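Local coordinates for protein histidine kinase (Caulobacter vibrioides, PDB 6TNE) that acts, as the hybrid kinase CckA, in phosphorelay signalling, its receiver domain probably accepting a phosphoryl group on an aspartate, at residues I3-D8 / M78-Y83; R18-R23 / K108-R113. All blocks are in the same frame, centred on the assembly; numbering follows the deposited sequence.

Contact 1: residues I3-D8 / M78-Y83; sequences ILFVED and MFISGY
Ile-80 meets Phe-5 and Glu-7 through a single methyl group, its CD1. That methyl lies 3.7 Å from the carboxylate oxygen OE1 of Glu-7 and 4.2 Å from CE1 of the Phe-5 ring, which it approaches obliquely. The isoleucine side chain and that of Glu-7 run across one another at about a right angle. CG1 of Ile-80 stands between the backbone nitrogen and the carbonyl carbon (chi1 63°), and this uncommon setting carries CD1 across to Phe-5 and Glu-7. Glu-7 in turn has CG anti to its backbone nitrogen and then bends at chi2 (60°), bringing OE1 alongside the methyl, while its CB sits in plane at the edge of the Phe-5 ring. Strands 2-6 and 77-81 are not neighbours in the sheet. Strand 49-53 runs between them in the 2-1-3-4-5 order of the CheY-like receiver fold, so they meet only through side chains on one face, with the CA atoms of Glu-7 and Ile-80 8.9 Å apart. Glu-7 begins the loop at the C-terminal end of its strand, the end of the sheet at which receiver domains as a family bind magnesium and phosphorylate an aspartate, probably here too. Its OE1 forms a salt bridge with Lys-103, and OE2 accepts a hydrogen bond from the backbone nitrogen of Glu-9. OE2 also lies close to a carboxylate oxygen of Asp-53 and 3.1 Å from OD1 of Asp-8, a gathering of acceptors consistent with the acidic metal site of receiver domains. Beyond Ile-80, Ser-81 OG accepts from Tyr-83 N at 3.0 Å, an ST turn at the end of strand 77-81.

Contact 2: residues R18-R23 / K108-R113; sequences RLLRAR and KTLAER
Leu-20 reaches across to Leu-110 while Arg-23 leans on Ala-111, the two touches between segments 18-23 and 108-113. Leu-19 rests its side chain on Ile-107, at the start of helix 107-118, where Arg-23 also lies. In Leu-20 the tip does the work: CD2 comes within 4.1 Å of CD2 of Leu-110, and the two side chains cross at roughly a right angle. CG of Leu-110 is anti to its backbone nitrogen (chi1 176°), which directs the branch to that meeting. Further along, Arg-23 has an arm that is extended from CG to NE and lies against the small side chain of Ala-111, with NE 3.5 Å and CD 3.9 Å from CB. Its NH1 turns back to donate to the carbonyl oxygen of Leu-19 at 3.2 Å. That oxygen lies in the guanidinium plane, whereas the donor stands well above the carbonyl plane, and the bond helps fix the rotation of the group beside Ala-111. Leu-20 also packs on Ile-3 and Phe-5 and Leu-110 on Leu-101, placing helices 10-21 and 107-118 side by side on one face of the parallel sheet.

In the fold
From the N terminus, strand 2-6 supplies the first half of contact 1 and leads into helix 10-21, whose C-terminal part begins contact 2. The chain then passes through strands 26-30 and 49-53, with the helices between and after them, before strand 77-81 closes contact 1, spanning 69 residues. Strand 98-102 and helix 107-118 follow, and the helix closes contact 2, spanning 84. The two loops therefore cross, since their segments alternate. Contact 1 spans the sheet over its central strand; contact 2 joins the first and last helices on one face of the sheet. They meet where Met-78 CE packs 3.5 Å from Leu-110 CD1 and Phe-5 CE2 4.0 Å from Leu-20 CD2.

Contact 1: residues I3-D8 / M78-Y83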
loop_
_atom_site.group_PDB
_atom_site.type_symbol
_atom_site.label_atom_id
_atom_site.label_comp_id
_atom_site.label_asym_id
_atom_site.label_seq_id
_atom_site.Cartn_x
_atom_site.Cartn_y
_atom_site.Cartn_z
ATOM N N ILE A 3 -2.338 -2.325 -7.021
ATOM C CA ILE A 3 -1.855 -1.728 -5.780
ATOM C C ILE A 3 -2.477 -2.510 -4.640
ATOM O O ILE A 3 -3.695 -2.665 -4.601
ATOM C CB ILE A 3 -2.260 -0.246 -5.684
ATOM C CG1 ILE A 3 -1.666 0.537 -6.870
ATOM C CG2 ILE A 3 -1.778 0.352 -4.362
ATOM C CD1 ILE A 3 -2.183 1.958 -6.943
ATOM N N LEU A 4 -1.653 -2.949 -3.681
ATOM C CA LEU A 4 -2.163 -3.486 -2.424
ATOM C C LEU A 4 -2.128 -2.328 -1.428
ATOM O O LEU A 4 -1.049 -1.797 -1.150
ATOM C CB LEU A 4 -1.286 -4.670 -1.978
ATOM C CG LEU A 4 -1.566 -5.240 -0.597
ATOM C CD1 LEU A 4 -3.014 -5.591 -0.381
ATOM C CD2 LEU A 4 -0.636 -6.471 -0.380
ATOM N N PHE A 5 -3.288 -1.944 -0.908
ATOM C CA PHE A 5 -3.445 -0.754 -0.068
ATOM C C PHE A 5 -3.915 -1.233 1.295
ATOM O O PHE A 5 -5.046 -1.732 1.425
ATOM C CB PHE A 5 -4.460 0.211 -0.701
ATOM C CG PHE A 5 -4.375 1.617 -0.191
ATOM C CD1 PHE A 5 -4.468 1.939 1.141
ATOM C CD2 PHE A 5 -4.113 2.653 -1.070
ATOM C CE1 PHE A 5 -4.343 3.262 1.578
ATOM C CE2 PHE A 5 -4.009 3.988 -0.653
ATOM C CZ PHE A 5 -4.123 4.300 0.689
ATOM N N VAL A 6 -3.069 -1.085 2.303
ATOM C CA VAL A 6 -3.292 -1.608 3.645
ATOM C C VAL A 6 -3.480 -0.431 4.586
ATOM O O VAL A 6 -2.564 0.375 4.782
ATOM C CB VAL A 6 -2.121 -2.487 4.086
ATOM C CG1 VAL A 6 -2.475 -3.212 5.383
ATOM C CG2 VAL A 6 -1.687 -3.438 2.965
ATOM N N GLU A 7 -4.674 -0.308 5.170
ATOM C CA GLU A 7 -5.014 0.828 6.022
ATOM C C GLU A 7 -6.202 0.388 6.869
ATOM O O GLU A 7 -7.218 -0.057 6.338
ATOM C CB GLU A 7 -5.337 2.045 5.142
ATOM C CG GLU A 7 -6.013 3.213 5.846
ATOM C CD GLU A 7 -5.186 3.760 6.956
ATOM O OE1 GLU A 7 -4.192 4.431 6.678
ATOM O OE2 GLU A 7 -5.489 3.511 8.137
ATOM N N ASP A 8 -6.060 0.508 8.196
ATOM C CA ASP A 8 -7.121 0.074 9.099
ATOM C C ASP A 8 -8.289 1.040 9.148
ATOM O O ASP A 8 -9.398 0.634 9.541
ATOM C CB ASP A 8 -6.595 -0.156 10.507
ATOM C CG ASP A 8 -5.975 1.065 11.080
ATOM O OD1 ASP A 8 -5.034 1.593 10.483
ATOM O OD2 ASP A 8 -6.406 1.481 12.178
ATOM N N MET A 78 5.310 2.045 -0.274
ATOM C CA MET A 78 5.097 3.394 0.222
ATOM C C MET A 78 4.390 3.302 1.550
ATOM O O MET A 78 3.273 2.750 1.632
ATOM C CB MET A 78 4.214 4.134 -0.747
ATOM C CG MET A 78 3.931 5.536 -0.339
ATOM S SD MET A 78 3.093 6.529 -1.560
ATOM C CE MET A 78 1.692 5.588 -2.004
ATOM N N PHE A 79 5.024 3.777 2.603
ATOM C CA PHE A 79 4.418 3.853 3.919
ATOM C C PHE A 79 3.755 5.191 4.098
ATOM O O PHE A 79 4.280 6.212 3.656
ATOM C CB PHE A 79 5.474 3.645 4.994
ATOM C CG PHE A 79 5.940 2.227 5.080
ATOM C CD1 PHE A 79 5.031 1.194 5.396
ATOM C CD2 PHE A 79 7.246 1.896 4.795
ATOM C CE1 PHE A 79 5.445 -0.140 5.437
ATOM C CE2 PHE A 79 7.652 0.564 4.813
ATOM C CZ PHE A 79 6.764 -0.437 5.138
ATOM N N ILE A 80 2.634 5.185 4.785
ATOM C CA ILE A 80 1.887 6.385 5.112
ATOM C C ILE A 80 1.712 6.435 6.624
ATOM O O ILE A 80 1.515 5.407 7.275
ATOM C CB ILE A 80 0.538 6.458 4.364
ATOM C CG1 ILE A 80 -0.429 5.323 4.716
ATOM C CG2 ILE A 80 0.778 6.491 2.824
ATOM C CD1 ILE A 80 -1.757 5.441 4.069
ATOM N N SER A 81 1.764 7.636 7.196
ATOM C CA SER A 81 1.515 7.747 8.635
ATOM C C SER A 81 1.351 9.205 8.994
ATOM O O SER A 81 1.940 10.083 8.351
ATOM C CB SER A 81 2.664 7.210 9.512
ATOM O OG SER A 81 2.309 7.247 10.895
ATOM N N GLY A 82 0.563 9.449 10.058
ATOM C CA GLY A 82 0.472 10.764 10.666
ATOM C C GLY A 82 1.625 11.092 11.573
ATOM O O GLY A 82 1.732 12.240 12.018
ATOM N N TYR A 83 2.470 10.098 11.893
ATOM C CA TYR A 83 3.698 10.305 12.662
ATOM C C TYR A 83 4.934 10.703 11.850
ATOM O O TYR A 83 5.174 10.182 10.761
ATOM C CB TYR A 83 3.968 9.052 13.465
ATOM C CG TYR A 83 2.817 8.831 14.413
ATOM C CD1 TYR A 83 2.784 9.448 15.653
ATOM C CD2 TYR A 83 1.715 8.071 14.026
ATOM C CE1 TYR A 83 1.704 9.276 16.498
ATOM C CE2 TYR A 83 0.626 7.912 14.848
ATOM C CZ TYR A 83 0.626 8.508 16.091
ATOM O OH TYR A 83 -0.460 8.339 16.926
#

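Contact 2: residues R18-R23 / K108-R113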
loop_
_atom_site.group_PDB
_atom_site.type_symbol
_atom_site.label_atom_id
_atom_site.label_comp_id
_atom_site.label_asym_id
_atom_site.label_seq_id
_atom_site.Cartn_x
_atom_site.Cartn_y
_atom_site.Cartn_z
ATOM N N ARG A 18 -10.831 4.406 -3.937
ATOM C CA ARG A 18 -11.768 4.817 -4.982
ATOM C C ARG A 18 -11.145 5.857 -5.909
ATOM O O ARG A 18 -11.358 5.830 -7.127
ATOM C CB ARG A 18 -13.057 5.327 -4.338
ATOM C CG ARG A 18 -13.857 4.193 -3.743
ATOM C CD ARG A 18 -15.083 4.697 -3.013
ATOM N NE ARG A 18 -16.051 5.224 -3.979
ATOM C CZ ARG A 18 -17.158 5.860 -3.623
ATOM N NH1 ARG A 18 -17.403 6.075 -2.343
ATOM N NH2 ARG A 18 -17.997 6.307 -4.553
ATOM N N LEU A 19 -10.371 6.796 -5.347
ATOM C CA LEU A 19 -9.744 7.812 -6.178
ATOM C C LEU A 19 -8.644 7.232 -7.036
ATOM O O LEU A 19 -8.454 7.676 -8.180
ATOM C CB LEU A 19 -9.268 8.986 -5.341
ATOM C CG LEU A 19 -10.457 9.765 -4.801
ATOM C CD1 LEU A 19 -10.026 10.708 -3.680
ATOM C CD2 LEU A 19 -11.163 10.567 -5.881
ATOM N N LEU A 20 -7.948 6.196 -6.539
ATOM C CA LEU A 20 -6.950 5.535 -7.364
ATOM C C LEU A 20 -7.632 4.698 -8.458
ATOM O O LEU A 20 -7.162 4.651 -9.606
ATOM C CB LEU A 20 -6.059 4.712 -6.464
ATOM C CG LEU A 20 -4.686 5.133 -5.995
ATOM C CD1 LEU A 20 -3.981 6.397 -6.503
ATOM C CD2 LEU A 20 -4.329 4.608 -4.596
ATOM N N ARG A 21 -8.739 4.025 -8.129
ATOM C CA ARG A 21 -9.469 3.287 -9.175
ATOM C C ARG A 21 -9.957 4.217 -10.284
ATOM O O ARG A 21 -10.027 3.820 -11.458
ATOM C CB ARG A 21 -10.644 2.520 -8.566
ATOM C CG ARG A 21 -10.269 1.341 -7.718
ATOM C CD ARG A 21 -11.514 0.551 -7.216
ATOM N NE ARG A 21 -11.051 -0.403 -6.223
ATOM C CZ ARG A 21 -11.312 -0.310 -4.914
ATOM N NH1 ARG A 21 -12.123 0.642 -4.461
ATOM N NH2 ARG A 21 -10.721 -1.160 -4.079
ATOM N N ALA A 22 -10.344 5.443 -9.926
ATOM C CA ALA A 22 -10.782 6.430 -10.914
ATOM C C ALA A 22 -9.677 6.760 -11.890
ATOM O O ALA A 22 -9.954 7.243 -12.995
ATOM C CB ALA A 22 -11.190 7.706 -10.179
ATOM N N ARG A 23 -8.429 6.546 -11.501
ATOM C CA ARG A 23 -7.267 6.797 -12.336
ATOM C C ARG A 23 -6.782 5.542 -13.023
ATOM O O ARG A 23 -5.758 5.579 -13.720
ATOM C CB ARG A 23 -6.135 7.396 -11.513
ATOM C CG ARG A 23 -6.479 8.762 -11.003
ATOM C CD ARG A 23 -5.593 9.157 -9.867
ATOM N NE ARG A 23 -5.596 10.598 -9.728
ATOM C CZ ARG A 23 -6.532 11.312 -9.102
ATOM N NH1 ARG A 23 -7.579 10.720 -8.503
ATOM N NH2 ARG A 23 -6.403 12.650 -9.065
ATOM N N LYS A 108 -3.714 14.543 -4.955
ATOM C CA LYS A 108 -2.808 14.959 -6.016
ATOM C C LYS A 108 -1.408 14.438 -5.741
ATOM O O LYS A 108 -0.752 13.881 -6.630
ATOM C CB LYS A 108 -2.806 16.483 -6.138
ATOM C CG LYS A 108 -1.808 16.985 -7.211
ATOM C CD LYS A 108 -1.923 18.503 -7.478
ATOM C CE LYS A 108 -0.831 18.982 -8.460
ATOM N NZ LYS A 108 -1.102 20.326 -9.086
ATOM N N THR A 109 -0.958 14.556 -4.488
ATOM C CA THR A 109 0.373 14.094 -4.139
ATOM C C THR A 109 0.427 12.577 -4.147
ATOM O O THR A 109 1.395 11.992 -4.654
ATOM C CB THR A 109 0.774 14.635 -2.771
ATOM O OG1 THR A 109 0.653 16.061 -2.805
ATOM C CG2 THR A 109 2.228 14.237 -2.467
ATOM N N LEU A 110 -0.607 11.912 -3.613
ATOM C CA LEU A 110 -0.618 10.448 -3.643
ATOM C C LEU A 110 -0.503 9.942 -5.079
ATOM O O LEU A 110 0.300 9.039 -5.386
ATOM C CB LEU A 110 -1.899 9.914 -3.003
ATOM C CG LEU A 110 -2.092 8.388 -3.037
ATOM C CD1 LEU A 110 -1.030 7.716 -2.195
ATOM C CD2 LEU A 110 -3.514 8.040 -2.598
ATOM N N ALA A 111 -1.341 10.478 -5.974
ATOM C CA ALA A 111 -1.324 10.033 -7.366
ATOM C C ALA A 111 0.030 10.297 -8.025
ATOM O O ALA A 111 0.538 9.468 -8.797
ATOM C CB ALA A 111 -2.468 10.694 -8.129
ATOM N N GLU A 112 0.625 11.453 -7.748
ATOM C CA GLU A 112 1.946 11.757 -8.284
ATOM C C GLU A 112 2.981 10.728 -7.824
ATOM O O GLU A 112 3.798 10.266 -8.624
ATOM C CB GLU A 112 2.324 13.138 -7.787
ATOM C CG GLU A 112 3.661 13.663 -8.135
ATOM C CD GLU A 112 3.750 15.151 -7.795
ATOM O OE1 GLU A 112 4.655 15.832 -8.312
ATOM O OE2 GLU A 112 2.908 15.638 -7.008
ATOM N N ARG A 113 2.996 10.403 -6.526
ATOM C CA ARG A 113 3.970 9.437 -6.004
ATOM C C ARG A 113 3.721 8.030 -6.530
ATOM O O ARG A 113 4.669 7.306 -6.832
ATOM C CB ARG A 113 3.948 9.414 -4.479
ATOM C CG ARG A 113 4.191 10.744 -3.836
ATOM C CD ARG A 113 5.605 11.272 -3.998
ATOM N NE ARG A 113 5.791 12.248 -2.932
ATOM C CZ ARG A 113 6.072 11.900 -1.680
ATOM N NH1 ARG A 113 6.230 10.605 -1.359
ATOM N NH2 ARG A 113 6.182 12.834 -0.742
#